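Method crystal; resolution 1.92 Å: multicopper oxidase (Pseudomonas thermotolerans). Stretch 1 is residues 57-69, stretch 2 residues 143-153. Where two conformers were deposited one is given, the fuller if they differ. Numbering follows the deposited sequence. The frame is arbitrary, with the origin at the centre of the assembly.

Stretch 1, residues 57-69: TPAWGYGGQAPGV
Stretch 2 (143-153) SQLGRGLVGPL

Stretch 1 runs as an extended strand to Tyr62, then loops back; stretch 2 leaves a helix after Gly146, turns, and becomes strand at Gly151. In the register, Ala59 CA lies 4.9 Å from Arg147 CA, Gly61 CA 5.0 Å from Leu149 CA, and Ala66 CA 4.8 Å from Gly148 CA. Gly68 CA lies 4.1 Å from Gly151 CA.

Trp60 (phi/psi -125/131) anchors the strand: its N donates to Arg147 O at 2.8 Å, nearly linear. Its indole (chi1 m, chi2 1°) lies under Arg147, whose CD sits 3.6 Å from the five-membered ring centroid and whose CZ sits 4.2 Å from the six-membered one, a CH-pi contact continuing into cation-pi. Arg147 NH1 also donates to Ser143 OG (2.9 Å), steadying the guanidinium. Gly148 closes the helix as a Schellman motif at 130/-8; an ideal CB there would lie 2.2 Å from Trp60 O, so glycine permits the close approach.

Tyr62 (m, chi2 -73°) receives Leu149 (m, t) over its face, CD2 3.8 Å from the ring centroid. Water 1 accepts from Tyr62 N (3.0 Å) and donates to Gln65 O and Gly148 O (both 2.6 Å), bridging the loop to the turn.

After Ala66, a cis peptide precedes Pro67, whose CB meets Val150 CG2 at 4.2 Å. Gly68 N then donates to Val150 O, very short at 2.4 Å.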

# COMPACT_ATOMS: atom_id res chain seq x y z
N THR A 57 18.23 2.71 16.43
CA THR A 57 17.39 3.57 15.69
C THR A 57 16.12 3.65 16.52
O THR A 57 15.58 2.61 16.98
CB THR A 57 17.07 2.99 14.35
OG1 THR A 57 18.27 2.91 13.57
CG2 THR A 57 16.07 3.92 13.69
N PRO A 58 15.68 4.89 16.76
CA PRO A 58 14.64 5.03 17.75
C PRO A 58 13.28 4.95 17.07
O PRO A 58 12.63 5.92 17.00
CB PRO A 58 14.94 6.42 18.35
CG PRO A 58 15.47 7.21 17.19
CD PRO A 58 16.30 6.20 16.43
N ALA A 59 12.91 3.78 16.55
CA ALA A 59 11.72 3.66 15.69
C ALA A 59 10.44 3.60 16.49
O ALA A 59 10.47 3.47 17.72
CB ALA A 59 11.84 2.41 14.78
N TRP A 60 9.31 3.69 15.79
CA TRP A 60 7.93 3.64 16.33
C TRP A 60 7.24 2.53 15.58
O TRP A 60 7.33 2.45 14.33
CB TRP A 60 7.14 4.95 16.01
CG TRP A 60 7.58 6.07 16.79
CD1 TRP A 60 8.56 6.08 17.70
CD2 TRP A 60 7.04 7.39 16.78
NE1 TRP A 60 8.68 7.32 18.24
CE2 TRP A 60 7.73 8.12 17.69
CE3 TRP A 60 6.01 7.99 16.09
CZ2 TRP A 60 7.44 9.45 17.96
CZ3 TRP A 60 5.74 9.37 16.36
CH2 TRP A 60 6.45 10.05 17.25
N GLY A 61 6.58 1.65 16.32
CA GLY A 61 6.08 0.38 15.72
C GLY A 61 4.75 -0.07 16.27
O GLY A 61 4.41 0.29 17.40
N TYR A 62 4.01 -0.82 15.44
CA TYR A 62 2.86 -1.55 15.86
C TYR A 62 3.27 -2.96 16.30
O TYR A 62 3.83 -3.73 15.52
CB TYR A 62 1.88 -1.70 14.74
CG TYR A 62 1.37 -0.45 14.14
CD1 TYR A 62 0.47 0.36 14.81
CD2 TYR A 62 1.78 -0.08 12.86
CE1 TYR A 62 -0.03 1.48 14.22
CE2 TYR A 62 1.26 1.07 12.25
CZ TYR A 62 0.38 1.80 12.95
OH TYR A 62 -0.10 2.90 12.44
N GLY A 63 2.99 -3.26 17.57
CA GLY A 63 3.06 -4.61 18.11
C GLY A 63 4.46 -4.98 18.33
O GLY A 63 4.81 -6.10 18.18
N GLY A 64 5.30 -4.04 18.63
CA GLY A 64 6.64 -4.36 19.07
C GLY A 64 7.60 -4.46 17.91
O GLY A 64 8.72 -4.84 18.14
N GLN A 65 7.18 -4.18 16.66
CA GLN A 65 8.06 -4.27 15.55
C GLN A 65 7.73 -3.20 14.52
O GLN A 65 6.65 -2.68 14.51
CB GLN A 65 7.90 -5.62 14.84
CG GLN A 65 6.49 -5.86 14.24
CD GLN A 65 6.34 -7.26 13.70
OE1 GLN A 65 6.15 -7.50 12.46
NE2 GLN A 65 6.47 -8.23 14.62
N ALA A 66 8.67 -3.02 13.59
CA ALA A 66 8.51 -2.18 12.43
C ALA A 66 9.28 -2.75 11.26
O ALA A 66 10.43 -2.96 11.42
CB ALA A 66 9.01 -0.86 12.83
N PRO A 67 8.67 -3.11 10.11
CA PRO A 67 7.22 -3.02 9.90
C PRO A 67 6.39 -3.75 10.92
O PRO A 67 6.80 -4.75 11.44
CB PRO A 67 7.00 -3.69 8.53
CG PRO A 67 8.33 -3.60 7.85
CD PRO A 67 9.36 -3.64 8.93
N GLY A 68 5.20 -3.24 11.10
CA GLY A 68 4.30 -3.74 12.11
C GLY A 68 3.82 -5.19 11.94
O GLY A 68 3.90 -5.84 10.86
N VAL A 69 3.32 -5.71 13.02
CA VAL A 69 2.77 -7.04 13.02
C VAL A 69 1.81 -7.29 11.84
O VAL A 69 1.12 -6.35 11.35
CB VAL A 69 1.98 -7.22 14.31
CG1 VAL A 69 0.53 -6.90 14.02
CG2 VAL A 69 2.18 -8.62 14.86
N SER A 143 6.57 11.57 9.19
CA SER A 143 7.25 11.22 10.42
C SER A 143 6.84 9.82 11.00
O SER A 143 7.69 8.95 11.34
CB SER A 143 6.98 12.36 11.44
OG SER A 143 7.66 12.01 12.63
N GLN A 144 5.56 9.62 11.14
CA GLN A 144 5.05 8.38 11.81
C GLN A 144 5.23 7.15 10.92
O GLN A 144 5.70 6.14 11.38
CB GLN A 144 3.62 8.56 12.28
CG GLN A 144 3.39 9.56 13.42
CD GLN A 144 1.99 9.55 14.05
OE1 GLN A 144 1.75 10.30 14.98
NE2 GLN A 144 1.10 8.76 13.56
N LEU A 145 4.91 7.25 9.64
CA LEU A 145 5.25 6.18 8.69
C LEU A 145 6.73 6.03 8.59
O LEU A 145 7.23 4.93 8.61
CB LEU A 145 4.70 6.41 7.28
CG LEU A 145 3.21 6.10 7.04
CD1 LEU A 145 2.33 7.26 7.40
CD2 LEU A 145 2.91 5.81 5.59
N GLY A 146 7.43 7.16 8.47
CA GLY A 146 8.86 7.15 8.39
C GLY A 146 9.53 6.43 9.52
O GLY A 146 10.55 5.75 9.32
N ARG A 147 9.00 6.60 10.73
CA ARG A 147 9.62 5.94 11.86
C ARG A 147 9.26 4.50 12.06
O ARG A 147 9.73 3.89 12.99
CB ARG A 147 9.27 6.68 13.15
CG ARG A 147 10.30 7.72 13.51
CD ARG A 147 10.42 7.94 15.02
NE ARG A 147 10.80 9.32 15.16
CZ ARG A 147 9.98 10.33 14.92
NH1 ARG A 147 8.70 10.12 14.56
NH2 ARG A 147 10.44 11.53 14.97
N GLY A 148 8.41 3.93 11.23
CA GLY A 148 8.13 2.53 11.40
C GLY A 148 6.68 2.18 11.44
O GLY A 148 6.41 1.03 11.45
N LEU A 149 5.77 3.14 11.49
CA LEU A 149 4.35 2.82 11.68
C LEU A 149 3.73 2.46 10.39
O LEU A 149 3.00 3.25 9.83
CB LEU A 149 3.57 3.96 12.39
CG LEU A 149 4.03 4.10 13.84
CD1 LEU A 149 3.72 5.50 14.31
CD2 LEU A 149 3.55 3.05 14.84
N VAL A 150 3.99 1.19 9.99
CA VAL A 150 3.44 0.58 8.82
C VAL A 150 3.36 -0.91 9.03
O VAL A 150 4.27 -1.52 9.67
CB VAL A 150 4.25 0.81 7.56
CG1 VAL A 150 4.33 2.24 7.19
CG2 VAL A 150 5.59 0.20 7.63
N GLY A 151 2.30 -1.50 8.51
CA GLY A 151 2.20 -2.98 8.64
C GLY A 151 1.42 -3.62 7.52
O GLY A 151 0.61 -2.95 6.88
N PRO A 152 1.61 -4.92 7.29
CA PRO A 152 0.79 -5.66 6.32
C PRO A 152 -0.54 -6.15 6.92
O PRO A 152 -0.55 -6.57 8.11
CB PRO A 152 1.70 -6.88 5.95
CG PRO A 152 2.68 -7.01 7.03
CD PRO A 152 2.51 -5.81 7.99
N LEU A 153 -1.62 -6.08 6.11
CA LEU A 153 -2.95 -6.72 6.36
C LEU A 153 -3.32 -7.69 5.26
O LEU A 153 -3.42 -7.29 4.10
CB LEU A 153 -4.04 -5.69 6.45
CG LEU A 153 -5.49 -6.11 6.57
CD1 LEU A 153 -5.65 -7.05 7.72
CD2 LEU A 153 -6.39 -4.90 6.70
O HOH W 1 5.58 -1.01 12.87